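HAD hydrolase, family IA, variant 3 (Entamoeba histolytica, PDB 6W04) binds magnesium and is probably a hydrolase of the haloacid dehalogenase superfamily, with a helical cap set over a Rossmann-like core. Local coordinates at residues T11-T16 with S83-C88; F21-M26 with E70-L75; T47-I52 with I60-A65; L75-L80 with S110-N115. All blocks are in the same frame, centred on the assembly; numbering follows the deposited sequence. Where two conformers were deposited one is given.

Interaction 1 (T11-T16 with S83-C88); sequences TLIFDT and SDIKLC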
# COMPACT_ATOMS: atom_id res chain seq x y z
N THR A 11 -0.32 0.17 5.09
CA THR A 11 1.02 0.09 5.64
C THR A 11 1.39 1.37 6.38
O THR A 11 1.67 1.32 7.58
CB THR A 11 2.02 -0.20 4.49
OG1 THR A 11 1.77 -1.51 3.95
CG2 THR A 11 3.47 -0.11 4.97
N LEU A 12 1.38 2.52 5.70
CA LEU A 12 1.63 3.80 6.37
C LEU A 12 0.38 4.42 6.96
O LEU A 12 0.48 5.19 7.93
CB LEU A 12 2.29 4.79 5.40
CG LEU A 12 3.79 4.57 5.19
CD1 LEU A 12 4.35 5.48 4.12
CD2 LEU A 12 4.58 4.77 6.52
N ILE A 13 -0.80 4.12 6.41
CA ILE A 13 -2.07 4.46 7.06
C ILE A 13 -2.95 3.22 7.10
O ILE A 13 -2.93 2.41 6.17
CB ILE A 13 -2.79 5.63 6.33
CG1 ILE A 13 -3.14 5.28 4.87
CG2 ILE A 13 -1.95 6.92 6.39
CD1 ILE A 13 -4.06 6.38 4.21
N PHE A 14 -3.70 3.04 8.19
CA PHE A 14 -4.55 1.85 8.32
C PHE A 14 -5.93 2.22 7.78
O PHE A 14 -6.87 2.48 8.53
CB PHE A 14 -4.59 1.35 9.76
CG PHE A 14 -3.31 0.68 10.23
CD1 PHE A 14 -2.10 0.88 9.56
CD2 PHE A 14 -3.32 -0.16 11.34
CE1 PHE A 14 -0.92 0.28 9.99
CE2 PHE A 14 -2.13 -0.78 11.79
CZ PHE A 14 -0.93 -0.56 11.11
N ASP A 15 -6.05 2.27 6.45
CA ASP A 15 -7.26 2.74 5.79
C ASP A 15 -8.11 1.61 5.22
O ASP A 15 -9.09 1.88 4.52
CB ASP A 15 -6.92 3.75 4.69
CG ASP A 15 -6.03 3.16 3.59
OD1 ASP A 15 -5.36 2.12 3.82
OD2 ASP A 15 -5.99 3.74 2.48
N THR A 16 -7.78 0.35 5.51
CA THR A 16 -8.63 -0.71 4.98
C THR A 16 -10.09 -0.58 5.43
O THR A 16 -10.98 -0.73 4.56
CB THR A 16 -8.04 -2.08 5.35
OG1 THR A 16 -6.75 -2.18 4.75
CG2 THR A 16 -8.97 -3.21 4.82
N SER A 83 -11.47 12.37 7.62
CA SER A 83 -11.16 11.42 8.69
C SER A 83 -9.96 11.91 9.51
O SER A 83 -9.28 12.89 9.16
CB SER A 83 -10.84 10.05 8.10
OG SER A 83 -9.50 10.06 7.61
N ASP A 84 -9.70 11.23 10.64
CA ASP A 84 -8.51 11.53 11.44
C ASP A 84 -7.52 10.37 11.37
O ASP A 84 -6.70 10.19 12.27
CB ASP A 84 -8.87 11.87 12.89
CG ASP A 84 -9.46 10.68 13.65
OD1 ASP A 84 -9.57 9.58 13.09
OD2 ASP A 84 -9.83 10.87 14.83
N ILE A 85 -7.60 9.57 10.32
CA ILE A 85 -6.60 8.52 10.11
C ILE A 85 -5.23 9.16 10.00
O ILE A 85 -5.02 10.06 9.17
CB ILE A 85 -6.95 7.70 8.88
CG1 ILE A 85 -8.30 7.00 9.09
CG2 ILE A 85 -5.82 6.72 8.54
CD1 ILE A 85 -8.89 6.48 7.76
N LYS A 86 -4.30 8.73 10.84
CA LYS A 86 -2.97 9.31 10.93
C LYS A 86 -1.94 8.34 10.34
O LYS A 86 -2.21 7.14 10.17
CB LYS A 86 -2.60 9.61 12.39
CG LYS A 86 -3.44 10.69 13.03
CD LYS A 86 -3.16 10.80 14.52
CE LYS A 86 -4.06 11.84 15.17
NZ LYS A 86 -5.51 11.53 14.93
N LEU A 87 -0.75 8.87 10.05
CA LEU A 87 0.36 7.99 9.70
C LEU A 87 0.61 7.01 10.84
O LEU A 87 0.53 7.38 12.02
CB LEU A 87 1.61 8.80 9.40
CG LEU A 87 1.64 9.55 8.07
CD1 LEU A 87 2.89 10.41 7.99
CD2 LEU A 87 1.59 8.60 6.89
N CYS A 88 0.92 5.76 10.49
CA CYS A 88 1.07 4.69 11.46
C CYS A 88 2.06 5.07 12.56
O CYS A 88 3.03 5.81 12.32
CB CYS A 88 1.51 3.41 10.73
SG CYS A 88 1.81 2.00 11.81
O HOH W 1 -3.28 4.76 10.39
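L12 and C88 make the direct bond between the two loops: C88 N donates to L12 O at 2.7 Å, with 154° at the hydrogen. The same carbonyl is also approached by a C-H, since L87 CA lies 3.3 Å from L12 O. A water adds a second link, accepting from F14 N and donating to K86 O at 2.6 Å. Beside these polar points, C88 SG sits 3.7 Å from F14 CE1; seen from the ring centroid it lies 49° off the normal, a sulfur-aromatic contact that is oblique to the ring. C88 has SG anti to its own backbone N (chi1 178°), which carries the sulfur across to the phenylalanine. The aliphatic branches fill in the rest. I13 CB meets I85 CG2 at 3.9 Å, and I13 CG2 meets L87 CD2 at 4.0 Å as those two side chains pass obliquely.

One shell out, Y123 of helix 113-123 touches both I13 and L87, and its hydroxyl bonds to I85 O. On the other flank, T11 OG1 is hydrogen-bonded to D7 and D169, both ligands of the magnesium ion, while D15 OD2 takes bonds from N9, H19 and Y76. These two loops are the linkers through which the chain leaves the HAD core for its cap and returns, so the contact sits at the base of the cap. Between the linkers the chemistry is one direct backbone bond, a water bridge and apolar packing without a salt bridge, consistent with a hinge between cap and core, as in relatives whose caps open and close.

Interaction 2 (F21-M26 with E70-L75); sequences FCWKEM and EEKENL
W23 lays one face of its indole against the side chain of K72, whose CG stands 3.6 Å from the centroid of the six-membered ring and 10° off its normal, a CH-pi contact. The lysine continues across the ring system at about a right angle, reaching the pyrrole end with CE 3.5 Å from W23 NE1. CG of K72 is anti to the backbone N (chi1 175°), and a bend at chi2 keeps CD over the indole, near CE2 and CZ2. Beyond the ring, the indole N-H and K72 NZ both donate to one water, NZ at 2.8 Å. NZ also bonds to H19 ND1 and forms a salt bridge with E73 OE1 at 3.0 Å, meeting that oxygen from above the carboxylate plane.

Sulfur and aliphatic carbons pack the other flank. C22 SG meets L75 CG at 3.8 Å, L75 CD2 reaches E25 CG at 3.6 Å, and M26 CG abuts K72 CB at 3.8 Å. The axes of the two segments, on helices 16-31 and 62-82, approach to 9.3 Å at 129° between their N-to-C directions. The indole also packs against N48, L51, I52 and I55, so helix 48-56 joins this pair within the all-helical cap.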
# COMPACT_ATOMS: atom_id res chain seq x y z
N PHE A 21 -15.86 0.55 3.86
CA PHE A 21 -17.05 1.40 3.92
C PHE A 21 -17.41 1.94 2.56
O PHE A 21 -18.59 2.02 2.21
CB PHE A 21 -16.85 2.62 4.83
CG PHE A 21 -16.54 2.30 6.24
CD1 PHE A 21 -16.83 1.05 6.77
CD2 PHE A 21 -15.96 3.27 7.05
CE1 PHE A 21 -16.53 0.77 8.09
CE2 PHE A 21 -15.66 2.99 8.36
CZ PHE A 21 -15.95 1.74 8.89
N CYS A 22 -16.41 2.43 1.81
CA CYS A 22 -16.68 3.00 0.50
C CYS A 22 -17.20 1.96 -0.47
O CYS A 22 -18.13 2.24 -1.24
CB CYS A 22 -15.43 3.66 -0.09
SG CYS A 22 -14.92 5.05 0.90
N TRP A 23 -16.65 0.74 -0.44
CA TRP A 23 -17.22 -0.27 -1.34
C TRP A 23 -18.60 -0.70 -0.89
O TRP A 23 -19.43 -1.08 -1.73
CB TRP A 23 -16.30 -1.50 -1.46
CG TRP A 23 -15.17 -1.25 -2.42
CD1 TRP A 23 -13.83 -1.20 -2.12
CD2 TRP A 23 -15.29 -1.00 -3.82
NE1 TRP A 23 -13.11 -0.95 -3.27
CE2 TRP A 23 -13.98 -0.81 -4.32
CE3 TRP A 23 -16.38 -0.89 -4.70
CZ2 TRP A 23 -13.74 -0.52 -5.67
CZ3 TRP A 23 -16.14 -0.60 -6.03
CH2 TRP A 23 -14.83 -0.42 -6.51
N LYS A 24 -18.85 -0.73 0.42
CA LYS A 24 -20.18 -1.10 0.87
C LYS A 24 -21.20 -0.04 0.47
O LYS A 24 -22.31 -0.36 0.02
CB LYS A 24 -20.18 -1.32 2.40
CG LYS A 24 -19.52 -2.65 2.74
CD LYS A 24 -19.37 -2.83 4.25
CE LYS A 24 -18.63 -4.11 4.55
NZ LYS A 24 -18.48 -4.33 6.01
N GLU A 25 -20.82 1.22 0.61
CA GLU A 25 -21.70 2.30 0.18
C GLU A 25 -21.94 2.24 -1.32
O GLU A 25 -23.07 2.44 -1.78
CB GLU A 25 -21.10 3.66 0.61
CG GLU A 25 -21.88 4.89 0.12
CD GLU A 25 -23.26 5.08 0.79
OE1 GLU A 25 -24.15 5.65 0.13
OE2 GLU A 25 -23.45 4.68 1.97
N MET A 26 -20.90 1.94 -2.12
CA MET A 26 -21.08 1.84 -3.57
C MET A 26 -22.00 0.69 -3.93
O MET A 26 -22.85 0.82 -4.82
CB MET A 26 -19.73 1.63 -4.29
CG MET A 26 -18.79 2.84 -4.23
SD MET A 26 -19.56 4.32 -4.90
CE MET A 26 -19.65 3.77 -6.60
N GLU A 70 -13.65 5.32 -10.35
CA GLU A 70 -13.41 6.71 -9.98
C GLU A 70 -14.51 7.23 -9.05
O GLU A 70 -14.24 8.07 -8.17
CB GLU A 70 -13.28 7.57 -11.24
CG GLU A 70 -13.16 9.07 -10.97
CD GLU A 70 -11.98 9.45 -10.05
OE1 GLU A 70 -11.03 8.64 -9.88
OE2 GLU A 70 -12.02 10.58 -9.51
N GLU A 71 -15.76 6.78 -9.23
CA GLU A 71 -16.80 7.14 -8.25
C GLU A 71 -16.45 6.62 -6.86
O GLU A 71 -16.65 7.32 -5.86
CB GLU A 71 -18.17 6.61 -8.67
CG GLU A 71 -18.74 7.24 -9.92
CD GLU A 71 -20.20 6.84 -10.20
OE1 GLU A 71 -20.82 6.13 -9.37
OE2 GLU A 71 -20.72 7.25 -11.26
N LYS A 72 -15.99 5.36 -6.76
CA LYS A 72 -15.59 4.85 -5.46
C LYS A 72 -14.40 5.63 -4.90
O LYS A 72 -14.35 5.92 -3.70
CB LYS A 72 -15.25 3.36 -5.55
CG LYS A 72 -14.70 2.80 -4.21
CD LYS A 72 -13.17 2.84 -4.14
CE LYS A 72 -12.67 2.52 -2.70
NZ LYS A 72 -11.18 2.48 -2.70
N GLU A 73 -13.41 5.95 -5.74
CA GLU A 73 -12.24 6.64 -5.23
C GLU A 73 -12.55 8.08 -4.84
O GLU A 73 -11.96 8.59 -3.88
CB GLU A 73 -11.08 6.60 -6.25
CG GLU A 73 -10.58 5.17 -6.52
CD GLU A 73 -9.97 4.40 -5.31
OE1 GLU A 73 -10.07 4.81 -4.13
OE2 GLU A 73 -9.38 3.33 -5.56
N ASN A 74 -13.47 8.74 -5.54
CA ASN A 74 -13.92 10.05 -5.10
C ASN A 74 -14.55 9.98 -3.70
O ASN A 74 -14.30 10.85 -2.86
CB ASN A 74 -14.90 10.63 -6.12
CG ASN A 74 -15.54 11.89 -5.63
OD1 ASN A 74 -16.76 11.99 -5.56
ND2 ASN A 74 -14.72 12.87 -5.28
N LEU A 75 -15.37 8.96 -3.45
CA LEU A 75 -15.94 8.80 -2.11
C LEU A 75 -14.82 8.56 -1.08
O LEU A 75 -14.79 9.20 -0.02
CB LEU A 75 -16.96 7.66 -2.09
CG LEU A 75 -17.61 7.22 -0.76
CD1 LEU A 75 -18.22 8.39 0.02
CD2 LEU A 75 -18.71 6.14 -1.00
O HOH W 2 -10.31 0.09 -3.84

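Interaction 3 (T47-I52 with I60-A65); sequences TNKQLI and ISDEDA
K49 and A65 bring the two backbones closest, CA to CA 5.1 Å, where the first turn of helix 48-56 meets the first turn of helix 62-82. This is a helix-loop-helix pairing in the helical cap of a HAD family protein, and both helices start with a side-chain cap. T47 and Q50 form a capping box, with Q50 N donating to T47 OG1 at 3.1 Å and T47 N donating to Q50 OE1. At the other start, D64 N donates to S61 OG, also at 3.1 Å.

K49 does most of the work across the contact. Its CG is anti to the backbone N, and the chain runs extended over the methyl of A65, with K49 CG 3.6 Å from A65 CB. The turn at chi4 (-70°) then puts NZ within 3.0 Å of I60 O, a weak hydrogen bond. The stronger partner of this ammonium is E53, whose OE2 makes a salt bridge with it and also accepts from I60 N, so one carboxylate ties the lysine to the start of the incoming segment. D62 comes in by its OD1, which lies 3.4 Å from K49 CE but stays too far from NZ for a salt bridge; any attraction would be a through-space one.

On the buried flank, I52 is turned toward the second segment, and the side chains of W23, Y68 and A69 also touch it. I52 meets I60 at about a right angle, CG2 to CD1 3.8 Å. Its other branch ends against the helix backbone, where I52 CD1 rests 3.4 Å from A65 O.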
# COMPACT_ATOMS: atom_id res chain seq x y z
N THR A 47 -9.05 -6.41 -7.63
CA THR A 47 -8.93 -5.11 -8.28
C THR A 47 -10.22 -4.31 -8.14
O THR A 47 -11.29 -4.87 -7.90
CB THR A 47 -8.59 -5.27 -9.77
OG1 THR A 47 -9.66 -5.96 -10.44
CG2 THR A 47 -7.28 -6.06 -9.96
N ASN A 48 -10.14 -3.01 -8.43
CA ASN A 48 -11.36 -2.23 -8.45
C ASN A 48 -12.34 -2.80 -9.46
O ASN A 48 -13.55 -2.82 -9.22
CB ASN A 48 -11.05 -0.76 -8.75
CG ASN A 48 -10.45 -0.06 -7.56
OD1 ASN A 48 -10.49 -0.58 -6.44
ND2 ASN A 48 -9.90 1.12 -7.78
N LYS A 49 -11.83 -3.26 -10.60
CA LYS A 49 -12.72 -3.79 -11.62
C LYS A 49 -13.46 -5.01 -11.11
O LYS A 49 -14.67 -5.17 -11.35
CB LYS A 49 -11.90 -4.14 -12.87
CG LYS A 49 -12.71 -4.70 -14.04
CD LYS A 49 -11.89 -4.59 -15.34
CE LYS A 49 -12.67 -5.02 -16.59
NZ LYS A 49 -12.94 -6.50 -16.65
N GLN A 50 -12.75 -5.90 -10.42
CA GLN A 50 -13.38 -7.11 -9.89
C GLN A 50 -14.44 -6.77 -8.87
O GLN A 50 -15.46 -7.46 -8.77
CB GLN A 50 -12.33 -8.03 -9.26
CG GLN A 50 -11.36 -8.67 -10.25
CD GLN A 50 -10.31 -9.52 -9.55
OE1 GLN A 50 -9.34 -9.00 -9.00
NE2 GLN A 50 -10.49 -10.83 -9.57
N LEU A 51 -14.20 -5.73 -8.06
CA LEU A 51 -15.21 -5.32 -7.08
C LEU A 51 -16.48 -4.84 -7.77
O LEU A 51 -17.60 -5.25 -7.42
CB LEU A 51 -14.65 -4.22 -6.17
CG LEU A 51 -13.97 -4.61 -4.85
CD1 LEU A 51 -14.99 -5.03 -3.84
CD2 LEU A 51 -12.96 -5.71 -5.05
N ILE A 52 -16.33 -3.97 -8.77
CA ILE A 52 -17.51 -3.44 -9.46
C ILE A 52 -18.25 -4.55 -10.19
O ILE A 52 -19.49 -4.60 -10.18
CB ILE A 52 -17.10 -2.32 -10.42
CG1 ILE A 52 -16.40 -1.20 -9.65
CG2 ILE A 52 -18.34 -1.81 -11.17
CD1 ILE A 52 -15.35 -0.42 -10.47
N ILE A 60 -17.43 -6.47 -17.02
CA ILE A 60 -17.58 -5.21 -17.75
C ILE A 60 -16.27 -4.85 -18.44
O ILE A 60 -15.23 -5.48 -18.23
CB ILE A 60 -18.02 -4.06 -16.83
CG1 ILE A 60 -16.91 -3.77 -15.82
CG2 ILE A 60 -19.31 -4.41 -16.09
CD1 ILE A 60 -17.34 -2.88 -14.65
N SER A 61 -16.32 -3.81 -19.26
CA SER A 61 -15.14 -3.33 -19.97
C SER A 61 -14.24 -2.53 -19.04
O SER A 61 -14.67 -2.02 -17.99
CB SER A 61 -15.54 -2.47 -21.16
OG SER A 61 -16.29 -1.34 -20.73
N ASP A 62 -12.96 -2.43 -19.43
CA ASP A 62 -12.04 -1.59 -18.68
C ASP A 62 -12.58 -0.17 -18.54
O ASP A 62 -12.47 0.45 -17.48
CB ASP A 62 -10.66 -1.58 -19.35
CG ASP A 62 -9.98 -2.94 -19.31
OD1 ASP A 62 -10.06 -3.64 -18.27
OD2 ASP A 62 -9.35 -3.32 -20.31
N GLU A 63 -13.22 0.34 -19.59
CA GLU A 63 -13.68 1.73 -19.53
C GLU A 63 -14.88 1.89 -18.61
O GLU A 63 -14.99 2.91 -17.91
CB GLU A 63 -14.00 2.23 -20.94
CG GLU A 63 -14.02 3.74 -21.03
CD GLU A 63 -14.72 4.24 -22.26
OE1 GLU A 63 -14.79 3.47 -23.25
OE2 GLU A 63 -15.22 5.39 -22.24
N ASP A 64 -15.80 0.92 -18.60
CA ASP A 64 -16.84 0.90 -17.56
C ASP A 64 -16.20 0.87 -16.18
O ASP A 64 -16.62 1.59 -15.27
CB ASP A 64 -17.75 -0.31 -17.73
CG ASP A 64 -18.78 -0.15 -18.83
OD1 ASP A 64 -19.10 1.00 -19.21
OD2 ASP A 64 -19.29 -1.19 -19.31
N ALA A 65 -15.20 0.01 -16.00
CA ALA A 65 -14.60 -0.15 -14.68
C ALA A 65 -13.98 1.16 -14.20
O ALA A 65 -14.16 1.55 -13.04
CB ALA A 65 -13.55 -1.27 -14.69

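Interaction 4 (L75-L80 with S110-N115); sequences LYRTML and SSDWGN. With EDO (1,2-ethanediol), chain C.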
# COMPACT_ATOMS: atom_id res chain seq x y z
N LEU A 75 -15.37 8.96 -3.45
CA LEU A 75 -15.94 8.80 -2.11
C LEU A 75 -14.82 8.56 -1.08
O LEU A 75 -14.79 9.20 -0.02
CB LEU A 75 -16.96 7.66 -2.09
CG LEU A 75 -17.61 7.22 -0.76
CD1 LEU A 75 -18.22 8.39 0.02
CD2 LEU A 75 -18.71 6.14 -1.00
N TYR A 76 -13.88 7.68 -1.40
CA TYR A 76 -12.78 7.39 -0.49
C TYR A 76 -11.96 8.64 -0.17
O TYR A 76 -11.66 8.91 1.01
CB TYR A 76 -11.89 6.30 -1.10
CG TYR A 76 -10.53 6.19 -0.47
CD1 TYR A 76 -10.37 5.53 0.75
CD2 TYR A 76 -9.41 6.75 -1.07
CE1 TYR A 76 -9.10 5.44 1.36
CE2 TYR A 76 -8.13 6.65 -0.49
CZ TYR A 76 -8.01 5.98 0.75
OH TYR A 76 -6.78 5.86 1.36
N ARG A 77 -11.57 9.41 -1.20
CA ARG A 77 -10.75 10.60 -0.98
C ARG A 77 -11.45 11.60 -0.08
O ARG A 77 -10.81 12.23 0.77
CB ARG A 77 -10.45 11.31 -2.30
CG ARG A 77 -9.47 10.63 -3.14
CD ARG A 77 -9.45 11.29 -4.49
NE ARG A 77 -9.25 10.28 -5.50
CZ ARG A 77 -9.81 10.30 -6.70
NH1 ARG A 77 -9.56 9.32 -7.54
NH2 ARG A 77 -10.59 11.32 -7.05
N THR A 78 -12.75 11.78 -0.29
CA THR A 78 -13.52 12.72 0.51
C THR A 78 -13.58 12.28 1.96
O THR A 78 -13.36 13.09 2.88
CB THR A 78 -14.92 12.84 -0.10
OG1 THR A 78 -14.79 13.35 -1.43
CG2 THR A 78 -15.78 13.77 0.71
N MET A 79 -13.85 11.00 2.19
CA MET A 79 -13.88 10.46 3.55
C MET A 79 -12.51 10.52 4.22
O MET A 79 -12.39 10.91 5.39
CB MET A 79 -14.41 9.02 3.53
CG MET A 79 -15.85 8.91 2.98
SD MET A 79 -17.13 9.61 4.10
CE MET A 79 -16.71 8.75 5.63
N LEU A 80 -11.46 10.10 3.50
CA LEU A 80 -10.11 10.14 4.04
C LEU A 80 -9.72 11.55 4.47
O LEU A 80 -9.18 11.75 5.57
CB LEU A 80 -9.10 9.60 3.01
CG LEU A 80 -7.67 9.62 3.58
CD1 LEU A 80 -7.60 8.58 4.73
CD2 LEU A 80 -6.65 9.28 2.52
N SER A 110 -0.09 1.42 -5.11
CA SER A 110 -0.96 1.08 -6.23
C SER A 110 -1.97 2.18 -6.51
O SER A 110 -2.67 2.10 -7.53
CB SER A 110 -1.74 -0.20 -5.96
OG SER A 110 -0.89 -1.31 -5.71
N SER A 111 -2.08 3.17 -5.64
CA SER A 111 -3.08 4.22 -5.82
C SER A 111 -2.80 5.03 -7.08
O SER A 111 -1.64 5.23 -7.46
CB SER A 111 -3.10 5.16 -4.60
OG SER A 111 -3.59 4.50 -3.44
N ASP A 112 -3.87 5.49 -7.73
CA ASP A 112 -3.74 6.44 -8.84
C ASP A 112 -3.37 7.83 -8.31
O ASP A 112 -3.36 8.08 -7.11
CB ASP A 112 -5.04 6.51 -9.65
CG ASP A 112 -6.24 7.10 -8.88
OD1 ASP A 112 -6.15 7.55 -7.71
OD2 ASP A 112 -7.33 7.11 -9.49
N TRP A 113 -3.08 8.75 -9.24
CA TRP A 113 -2.67 10.09 -8.81
C TRP A 113 -3.75 10.79 -7.98
O TRP A 113 -3.43 11.51 -7.02
CB TRP A 113 -2.32 10.96 -10.02
CG TRP A 113 -2.14 12.37 -9.56
CD1 TRP A 113 -3.02 13.42 -9.71
CD2 TRP A 113 -1.03 12.89 -8.81
NE1 TRP A 113 -2.51 14.55 -9.12
CE2 TRP A 113 -1.28 14.25 -8.56
CE3 TRP A 113 0.17 12.33 -8.34
CZ2 TRP A 113 -0.40 15.06 -7.84
CZ3 TRP A 113 1.06 13.13 -7.62
CH2 TRP A 113 0.76 14.48 -7.37
N GLY A 114 -5.02 10.63 -8.36
CA GLY A 114 -6.09 11.24 -7.57
C GLY A 114 -5.94 11.01 -6.08
O GLY A 114 -6.01 11.95 -5.27
N ASN A 115 -5.71 9.76 -5.68
CA ASN A 115 -5.57 9.44 -4.26
C ASN A 115 -4.25 9.98 -3.71
O ASN A 115 -4.21 10.51 -2.58
CB ASN A 115 -5.67 7.92 -4.04
CG ASN A 115 -7.09 7.41 -4.12
OD1 ASN A 115 -8.03 8.19 -4.32
ND2 ASN A 115 -7.26 6.09 -3.98
C1 EDO C . -2.82 -1.10 -1.40
O1 EDO C . -1.57 -0.89 -0.75
C2 EDO C . -2.45 -1.05 -2.84
O2 EDO C . -1.15 -1.64 -2.88
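R77 and Y76 on helix 62-82 meet the chain at D112, G114 and N115, just past two serines turned to other partners. The first, S110, holds a 1,2-ethanediol molecule, its OG 2.9 Å from EDO O2; K144 bonds the same molecule, which probably came from the crystallisation liquor. S111 is buried, with OG hydrogen-bonded to N9, a ligand of the magnesium ion.

D112 is the N-cap of helix 113-123. Its OD1 accepts from N115 N at 3.0 Å, almost head-on, while OD2 faces R77 NH1 at 3.7 Å. That salt bridge is long and doubtful, because both residues were modelled in two conformers; in this one, NH1 also pairs with E70. Here the end of strand 105-112 of the parallel Rossmann-like sheet gives way to helix 113-123, where the HAD core meets a cap helix.

Two residues on, in the conformer given, the R77 guanidinium lies over G114, whose CA stands 3.7 Å from its plane, on one face and toward the rim. N115 then takes the arginine at its edge. In the same conformer, R77 NE donates to N115 OD1 at 2.7 Å with 157° at the hydrogen, the oxygen close to the guanidinium plane although the amide itself is turned 68° from it. N115 CG, anti to its carbonyl carbon (chi1 -76°), carries the amide between R77 and Y76. ND2 lies 3.6 Å from Y76 CE2, oblique to the ring, and donates to E73 OE1.

How the interactions relate
Interactions 2 and 3 lie in the helical cap and interaction 1 at its two linkers, while interaction 4 joins the cap's last helix to the start of core helix 113-123. Helix 62-82 runs through three of them: its start enters interaction 3, its middle interaction 2 and the next turns interaction 4, with L75 shared by the last two. Centres of interactions 2 and 4 are about 10 Å apart, those of 1 and 3 about 26 Å. Along the chain, interactions 2 and 3 fall within the span bridged by interaction 1, whereas interaction 4 crosses it. E73 ties N48 to N115, and D15 meets Y76, linking cap packing to the neighbourhood of the magnesium site.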